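Local coordinates for protein glycoside hydrolase, GH17 family (Formosa sp. Hel1_33_131, PDB 6FCG) that probably hydrolyses internal beta-1,3-glucosidic bonds of laminarin as an endo-acting laminarinase of glycoside hydrolase family 17, at residues A170-A175 and F213-G218; T324-E329 and K404-N409. All coordinates share one frame; numbering follows the deposited sequence.

Contact 1: A170-A175 and F213-G218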
ATOM      1  N   ALA A 170      18.304  31.789  -5.134  1.00 17.82           N
ATOM      2  CA  ALA A 170      17.283  32.775  -4.934  1.00 17.86           C
ATOM      3  C   ALA A 170      16.386  32.992  -6.150  1.00 17.10           C
ATOM      4  O   ALA A 170      15.378  33.648  -6.009  1.00 17.15           O
ATOM      5  CB  ALA A 170      17.922  34.088  -4.475  1.00 17.84           C
ATOM      6  N   MET A 171      16.773  32.483  -7.315  1.00 17.31           N
ATOM      7  CA  MET A 171      15.993  32.619  -8.555  1.00 18.83           C
ATOM      8  C   MET A 171      15.264  31.349  -8.963  1.00 18.40           C
ATOM      9  O   MET A 171      14.369  31.392  -9.803  1.00 18.97           O
ATOM     10  CB  MET A 171      16.897  33.027  -9.730  1.00 18.51           C
ATOM     11  CG  MET A 171      17.503  34.411  -9.585  1.00 20.63           C
ATOM     12  SD  MET A 171      18.590  34.902 -10.952  1.00 21.75           S
ATOM     13  CE  MET A 171      19.938  33.766 -10.675  1.00 22.13           C
ATOM     14  N   VAL A 172      15.605  30.228  -8.358  1.00 18.73           N
ATOM     15  CA  VAL A 172      14.981  28.970  -8.766  1.00 20.82           C
ATOM     16  C   VAL A 172      13.492  28.943  -8.346  1.00 20.42           C
ATOM     17  O   VAL A 172      13.158  29.224  -7.190  1.00 19.05           O
ATOM     18  CB  VAL A 172      15.768  27.744  -8.222  1.00 22.02           C
ATOM     19  CG1 VAL A 172      15.433  27.418  -6.755  1.00 23.36           C
ATOM     20  CG2 VAL A 172      15.536  26.526  -9.087  1.00 20.91           C
ATOM     21  N   LYS A 173      12.617  28.607  -9.288  1.00 20.50           N
ATOM     22  CA  LYS A 173      11.161  28.789  -9.103  1.00 20.29           C
ATOM     23  C   LYS A 173      10.527  27.839  -8.068  1.00 19.77           C
ATOM     24  O   LYS A 173       9.447  28.112  -7.588  1.00 19.10           O
ATOM     25  CB  LYS A 173      10.425  28.628 -10.414  1.00 20.30           C
ATOM     26  CG  LYS A 173      10.923  29.506 -11.561  1.00 21.88           C
ATOM     27  CD  LYS A 173      10.735  30.982 -11.333  1.00 22.70           C
ATOM     28  CE  LYS A 173      11.039  31.761 -12.604  1.00 23.49           C
ATOM     29  NZ  LYS A 173      11.192  33.203 -12.259  1.00 24.30           N
ATOM     30  N   TRP A 174      11.213  26.745  -7.743  1.00 19.42           N
ATOM     31  CA  TRP A 174      10.794  25.843  -6.686  1.00 19.06           C
ATOM     32  C   TRP A 174      11.219  26.226  -5.263  1.00 18.33           C
ATOM     33  O   TRP A 174      10.792  25.595  -4.319  1.00 17.57           O
ATOM     34  CB  TRP A 174      11.192  24.373  -6.995  1.00 19.14           C
ATOM     35  CG  TRP A 174      12.638  24.068  -7.417  1.00 19.37           C
ATOM     36  CD1 TRP A 174      13.058  23.700  -8.667  1.00 19.05           C
ATOM     37  CD2 TRP A 174      13.824  24.036  -6.567  1.00 19.58           C
ATOM     38  NE1 TRP A 174      14.427  23.465  -8.657  1.00 19.67           N
ATOM     39  CE2 TRP A 174      14.912  23.647  -7.386  1.00 18.72           C
ATOM     40  CE3 TRP A 174      14.063  24.307  -5.192  1.00 18.66           C
ATOM     41  CZ2 TRP A 174      16.181  23.539  -6.897  1.00 18.05           C
ATOM     42  CZ3 TRP A 174      15.328  24.193  -4.706  1.00 17.08           C
ATOM     43  CH2 TRP A 174      16.378  23.825  -5.548  1.00 18.35           C
ATOM     44  N   ALA A 175      12.029  27.258  -5.093  1.00 18.77           N
ATOM     45  CA  ALA A 175      12.365  27.736  -3.762  1.00 18.51           C
ATOM     46  C   ALA A 175      11.220  28.628  -3.245  1.00 18.62           C
ATOM     47  O   ALA A 175      11.370  29.857  -3.065  1.00 18.10           O
ATOM     48  CB  ALA A 175      13.693  28.486  -3.775  1.00 18.98           C
ATOM     49  N   PHE A 213      21.330  25.178 -11.764  1.00 18.70           N
ATOM     50  CA  PHE A 213      21.623  25.192 -13.181  1.00 20.25           C
ATOM     51  C   PHE A 213      20.491  25.769 -14.026  1.00 21.61           C
ATOM     52  O   PHE A 213      20.744  26.431 -15.022  1.00 23.47           O
ATOM     53  CB  PHE A 213      21.981  23.772 -13.674  1.00 20.19           C
ATOM     54  CG  PHE A 213      20.800  22.889 -13.855  1.00 20.74           C
ATOM     55  CD1 PHE A 213      20.201  22.281 -12.777  1.00 21.46           C
ATOM     56  CD2 PHE A 213      20.272  22.672 -15.124  1.00 21.72           C
ATOM     57  CE1 PHE A 213      19.106  21.444 -12.956  1.00 21.76           C
ATOM     58  CE2 PHE A 213      19.175  21.851 -15.316  1.00 20.89           C
ATOM     59  CZ  PHE A 213      18.596  21.235 -14.229  1.00 21.67           C
ATOM     60  N   ALA A 214      19.254  25.467 -13.660  1.00 22.22           N
ATOM     61  CA  ALA A 214      18.096  25.938 -14.414  1.00 22.65           C
ATOM     62  C   ALA A 214      17.936  27.456 -14.319  1.00 20.91           C
ATOM     63  O   ALA A 214      17.547  28.106 -15.277  1.00 22.56           O
ATOM     64  CB  ALA A 214      16.825  25.223 -13.932  1.00 22.92           C
ATOM     65  N   SER A 215      18.240  28.013 -13.163  1.00 20.28           N
ATOM     66  CA  SER A 215      18.186  29.471 -12.964  1.00 21.00           C
ATOM     67  C   SER A 215      19.181  30.227 -13.835  1.00 20.90           C
ATOM     68  O   SER A 215      18.933  31.347 -14.223  1.00 21.50           O
ATOM     69  CB  SER A 215      18.465  29.818 -11.496  1.00 20.98           C
ATOM     70  OG  SER A 215      17.591  29.109 -10.647  1.00 20.56           O
ATOM     71  N   TRP A 216      20.295  29.582 -14.139  1.00 20.73           N
ATOM     72  CA  TRP A 216      21.283  30.138 -15.024  1.00 21.98           C
ATOM     73  C   TRP A 216      21.027  29.817 -16.472  1.00 22.40           C
ATOM     74  O   TRP A 216      21.897  30.029 -17.311  1.00 23.41           O
ATOM     75  CB  TRP A 216      22.687  29.645 -14.633  1.00 22.92           C
ATOM     76  CG  TRP A 216      23.298  30.390 -13.465  1.00 22.17           C
ATOM     77  CD1 TRP A 216      23.690  29.854 -12.259  1.00 22.54           C
ATOM     78  CD2 TRP A 216      23.567  31.775 -13.402  1.00 20.48           C
ATOM     79  NE1 TRP A 216      24.196  30.844 -11.453  1.00 22.15           N
ATOM     80  CE2 TRP A 216      24.157  32.030 -12.148  1.00 21.46           C
ATOM     81  CE3 TRP A 216      23.402  32.826 -14.297  1.00 21.65           C
ATOM     82  CZ2 TRP A 216      24.578  33.303 -11.765  1.00 21.07           C
ATOM     83  CZ3 TRP A 216      23.813  34.109 -13.912  1.00 22.14           C
ATOM     84  CH2 TRP A 216      24.386  34.331 -12.651  1.00 21.58           C
ATOM     85  N   GLY A 217      19.840  29.316 -16.792  1.00 22.56           N
ATOM     86  CA  GLY A 217      19.453  29.072 -18.180  1.00 22.66           C
ATOM     87  C   GLY A 217      19.694  27.687 -18.746  1.00 21.61           C
ATOM     88  O   GLY A 217      19.448  27.479 -19.912  1.00 21.40           O
ATOM     89  N   GLY A 218      20.130  26.737 -17.938  1.00 21.98           N
ATOM     90  CA  GLY A 218      20.436  25.403 -18.443  1.00 23.52           C
ATOM     91  C   GLY A 218      19.300  24.387 -18.429  1.00 23.59           C
ATOM     92  O   GLY A 218      19.553  23.197 -18.619  1.00 24.68           O
TER
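Ser215 OG sits against the backbone of Val172, 3.2 Å from Val172 CA, and its hydrogen bond goes to Asp211 OD1, outside both segments. Val172 N is as near to the hydroxyl, but the angle is too poor for a hydrogen bond. The polar link between the two segments therefore runs through the Asp211 carboxylate: OD1 pairs with Ser215 OG and OD2 accepts from Met171 N, one oxygen for each segment. The serine torsion fits this, with OG beside its own backbone N and opposite the carbonyl carbon (chi1 -54°).

Around that polar link the packing is by small groups. Met171 CB meets Ser215 CB at 4.0 Å, while the rest of the methionine chain bends at its last torsion and reaches Leu231. Val172 lays its CB and CG2 alongside the hydroxyl, CG2 lying 3.7 Å from Ser215 OG. The same methyl also rests over one face of Trp174, toward the ring's rim. That indole is brought back past the valine by a type I turn from Val172 to Ala175, closed by Ala175 N to Val172 O at 3.1 Å.

Across from it, residues 214-218 form a short, weakly bonded helical turn of the wider pi type. Trp216 leaves its backbone away from 170-175, though its ring swings back nearer; its NE1 bonds Ser239 O.

In the TIM barrel, the two segments follow closely on the C-terminal ends of the adjacent parallel strands 161-168 and 206-212, where such barrels carry their active sites; helix 226-234 packs against Met171 and Trp216, and helix 266-294 against Phe213 and Trp216.

Contact 2: T324-E329 and K404-N409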
ATOM      1  N   THR A 324      21.763   7.042  -0.515  1.00 21.20           N
ATOM      2  CA  THR A 324      22.537   7.554   0.585  1.00 21.57           C
ATOM      3  C   THR A 324      23.266   6.501   1.435  1.00 22.36           C
ATOM      4  O   THR A 324      22.639   5.645   2.024  1.00 21.48           O
ATOM      5  CB  THR A 324      21.644   8.354   1.528  1.00 21.85           C
ATOM      6  OG1 THR A 324      20.548   7.545   1.962  1.00 21.47           O
ATOM      7  CG2 THR A 324      21.125   9.578   0.823  1.00 21.81           C
ATOM      8  N   ASP A 325      24.595   6.622   1.477  1.00 24.40           N
ATOM      9  CA  ASP A 325      25.494   5.911   2.399  1.00 25.58           C
ATOM     10  C   ASP A 325      26.905   6.476   2.191  1.00 24.03           C
ATOM     11  O   ASP A 325      27.148   7.159   1.189  1.00 23.60           O
ATOM     12  CB  ASP A 325      25.460   4.379   2.188  1.00 27.69           C
ATOM     13  CG  ASP A 325      25.854   3.976   0.776  1.00 30.66           C
ATOM     14  OD1 ASP A 325      27.043   4.171   0.427  1.00 30.23           O
ATOM     15  OD2 ASP A 325      24.979   3.450   0.031  1.00 35.12           O
ATOM     16  N   GLU A 326      27.838   6.160   3.082  1.00 23.38           N
ATOM     17  CA  GLU A 326      29.166   6.764   3.024  1.00 23.88           C
ATOM     18  C   GLU A 326      30.018   6.329   1.840  1.00 26.62           C
ATOM     19  O   GLU A 326      30.932   7.072   1.413  1.00 28.55           O
ATOM     20  CB  GLU A 326      29.933   6.503   4.300  1.00 24.19           C
ATOM     21  CG  GLU A 326      29.328   7.216   5.501  1.00 25.51           C
ATOM     22  CD  GLU A 326      30.119   7.047   6.792  1.00 25.56           C
ATOM     23  OE1 GLU A 326      31.319   6.683   6.741  1.00 28.29           O
ATOM     24  OE2 GLU A 326      29.538   7.292   7.865  1.00 24.67           O
ATOM     25  N   TYR A 327      29.730   5.140   1.306  1.00 27.42           N
ATOM     26  CA  TYR A 327      30.480   4.601   0.172  1.00 28.14           C
ATOM     27  C   TYR A 327      30.122   5.344  -1.108  1.00 28.74           C
ATOM     28  O   TYR A 327      30.994   5.782  -1.864  1.00 29.89           O
ATOM     29  CB  TYR A 327      30.218   3.093   0.033  1.00 28.74           C
ATOM     30  CG  TYR A 327      31.008   2.377  -1.047  1.00 29.60           C
ATOM     31  CD1 TYR A 327      32.402   2.429  -1.072  1.00 30.44           C
ATOM     32  CD2 TYR A 327      30.373   1.592  -2.000  1.00 30.32           C
ATOM     33  CE1 TYR A 327      33.135   1.749  -2.040  1.00 31.35           C
ATOM     34  CE2 TYR A 327      31.099   0.905  -2.966  1.00 31.16           C
ATOM     35  CZ  TYR A 327      32.476   0.985  -2.976  1.00 30.91           C
ATOM     36  OH  TYR A 327      33.180   0.308  -3.928  1.00 31.65           O
ATOM     37  N   LYS A 328      28.833   5.476  -1.373  1.00 28.54           N
ATOM     38  CA  LYS A 328      28.410   6.185  -2.567  1.00 28.28           C
ATOM     39  C   LYS A 328      28.774   7.657  -2.479  1.00 26.72           C
ATOM     40  O   LYS A 328      29.052   8.254  -3.505  1.00 26.33           O
ATOM     41  CB  LYS A 328      26.918   6.012  -2.840  1.00 27.69           C
ATOM     42  CG  LYS A 328      26.563   4.600  -3.222  1.00 27.82           C
ATOM     43  CD  LYS A 328      25.200   4.557  -3.861  1.00 30.68           C
ATOM     44  CE  LYS A 328      24.198   3.700  -3.107  1.00 31.56           C
ATOM     45  NZ  LYS A 328      24.216   2.268  -3.158  1.00 34.12           N
ATOM     46  N   GLU A 329      28.751   8.227  -1.272  1.00 25.41           N
ATOM     47  CA  GLU A 329      29.198   9.608  -1.068  1.00 26.03           C
ATOM     48  C   GLU A 329      30.656   9.778  -1.480  1.00 26.25           C
ATOM     49  O   GLU A 329      31.007  10.746  -2.175  1.00 28.43           O
ATOM     50  CB  GLU A 329      29.038  10.053   0.392  1.00 26.00           C
ATOM     51  CG  GLU A 329      29.552  11.461   0.639  1.00 26.18           C
ATOM     52  CD  GLU A 329      29.596  11.829   2.092  1.00 28.50           C
ATOM     53  OE1 GLU A 329      29.143  12.942   2.320  1.00 30.99           O
ATOM     54  OE2 GLU A 329      30.086  11.061   2.988  1.00 31.62           O
ATOM     55  N   LYS A 404      38.020   7.433  12.433  1.00 33.68           N
ATOM     56  CA  LYS A 404      37.255   6.847  11.335  1.00 29.55           C
ATOM     57  C   LYS A 404      35.878   6.386  11.790  1.00 27.33           C
ATOM     58  O   LYS A 404      35.742   5.822  12.868  1.00 28.01           O
ATOM     59  CB  LYS A 404      38.030   5.686  10.742  1.00 31.65           C
ATOM     60  CG  LYS A 404      39.120   6.115   9.763  1.00 33.63           C
ATOM     61  CD  LYS A 404      40.466   5.419   9.943  1.00 36.19           C
ATOM     62  CE  LYS A 404      40.373   3.907   9.976  1.00 39.54           C
ATOM     63  NZ  LYS A 404      41.691   3.243   9.801  1.00 41.38           N
ATOM     64  N   THR A 405      34.848   6.641  10.971  1.00 26.29           N
ATOM     65  CA  THR A 405      33.498   6.040  11.167  1.00 25.64           C
ATOM     66  C   THR A 405      33.620   4.542  10.992  1.00 25.13           C
ATOM     67  O   THR A 405      34.567   4.099  10.344  1.00 23.79           O
ATOM     68  CB  THR A 405      32.434   6.543  10.142  1.00 25.48           C
ATOM     69  OG1 THR A 405      32.918   6.361   8.811  1.00 24.34           O
ATOM     70  CG2 THR A 405      32.084   8.032  10.361  1.00 25.99           C
ATOM     71  N   TYR A 406      32.699   3.768  11.588  1.00 25.45           N
ATOM     72  CA  TYR A 406      32.727   2.278  11.530  1.00 25.63           C
ATOM     73  C   TYR A 406      34.017   1.619  12.063  1.00 26.19           C
ATOM     74  O   TYR A 406      34.287   0.448  11.768  1.00 27.13           O
ATOM     75  CB  TYR A 406      32.531   1.783  10.078  1.00 25.24           C
ATOM     76  CG  TYR A 406      31.212   2.119   9.472  1.00 24.62           C
ATOM     77  CD1 TYR A 406      30.152   1.217   9.545  1.00 22.88           C
ATOM     78  CD2 TYR A 406      31.017   3.328   8.804  1.00 24.48           C
ATOM     79  CE1 TYR A 406      28.943   1.503   8.977  1.00 22.12           C
ATOM     80  CE2 TYR A 406      29.797   3.631   8.223  1.00 24.35           C
ATOM     81  CZ  TYR A 406      28.765   2.703   8.309  1.00 23.33           C
ATOM     82  OH  TYR A 406      27.563   3.000   7.744  1.00 21.60           O
ATOM     83  N   ASN A 407      34.836   2.354  12.806  1.00 27.51           N
ATOM     84  CA  ASN A 407      36.164   1.878  13.192  1.00 28.25           C
ATOM     85  C   ASN A 407      37.057   1.514  12.053  1.00 29.02           C
ATOM     86  O   ASN A 407      37.942   0.670  12.200  1.00 28.23           O
ATOM     87  CB  ASN A 407      36.061   0.726  14.184  1.00 29.34           C
ATOM     88  CG  ASN A 407      35.975   1.269  15.540  1.00 32.82           C
ATOM     89  OD1 ASN A 407      36.951   1.866  15.949  1.00 39.18           O
ATOM     90  ND2 ASN A 407      34.788   1.301  16.152  1.00 32.70           N
ATOM     91  N   GLY A 408      36.829   2.161  10.913  1.00 28.80           N
ATOM     92  CA  GLY A 408      37.606   1.885   9.726  1.00 29.84           C
ATOM     93  C   GLY A 408      37.394   0.519   9.143  1.00 30.83           C
ATOM     94  O   GLY A 408      38.246   0.032   8.388  1.00 30.12           O
ATOM     95  N   ASN A 409      36.255  -0.096   9.479  1.00 32.15           N
ATOM     96  CA  ASN A 409      35.940  -1.445   9.022  1.00 31.78           C
ATOM     97  C   ASN A 409      35.074  -1.416   7.770  1.00 29.82           C
ATOM     98  O   ASN A 409      33.846  -1.225   7.850  1.00 28.53           O
ATOM     99  CB  ASN A 409      35.251  -2.247  10.120  1.00 32.72           C
ATOM    100  CG  ASN A 409      35.080  -3.707   9.742  1.00 31.85           C
ATOM    101  OD1 ASN A 409      35.320  -4.109   8.602  1.00 31.52           O
ATOM    102  ND2 ASN A 409      34.657  -4.498  10.691  1.00 31.42           N
TER
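One hydrogen bond joins Glu326 and Thr405: Thr405 OG1 donates to the syn lone pair of Glu326 OE1, 2.6 Å away. The glutamate and threonine side chains meet head-on. The glutamate reaches across with its chain extended beyond CG (chi2 -177°), and its OE1 also accepts from Tyr381 N, so two donors grip this buried oxygen. Thr405 OG1 in turn receives Trp384 NE1, which probably fixes the rotation of the hydroxyl toward the carboxylate.

Van der Waals contact comes next. Thr405 CG2 lies 3.6 Å from Glu326 OE2, and the Tyr406 ring runs by the acid, presenting its edge: Tyr406 CE2 is 3.7 Å from Glu326 OE2, with ring and carboxylate planes 74° apart. A ring's hydrogen-bearing rim is a suitable neighbour for a negative charge. The tyrosine's own polar end goes elsewhere, OH to Glu416 OE1.

In the fold this joins the start of helix 326-342, the helix that follows barrel strand 301-305 of the TIM barrel, to a turn late in the chain. Tyr406, Asn407 and Gly408 all have left-handed backbone angles, and Gly408 N bonds Thr405 O at 3.0 Å.

Helix capping lies on both sides of the contact. Asp325 is the N-cap of helix 326-342, its OD1 taking Lys328 N at 2.9 Å almost straight and Tyr327 N weakly, while its OD2 forms a salt bridge with Lys328 NZ. Asn409 likewise stands before helix 410-416, capping it weakly through OD1, and also packs on Leu267 of the second subunit.

How the contacts relate
Followed from the N terminus, the chain leaves barrel strand 161-168, passes through 170-175, runs back through helix 182-197 and then along the parallel strand 206-212, and reaches 213-218, where contact 1 closes a loop of 37 residues. It then completes strands 238-241 and 301-305 before contact 2 opens at 324-329. That second loop is longer, 74 residues, and closes at 404-409. The two are in series, neither nested nor crossed. Contact 1 ties neighbouring strand ends within the barrel; contact 2 ties a barrel helix to the C-terminal part of the chain. Their centres are 33 Å apart, on opposite sides of the chain's centre, and they do not touch.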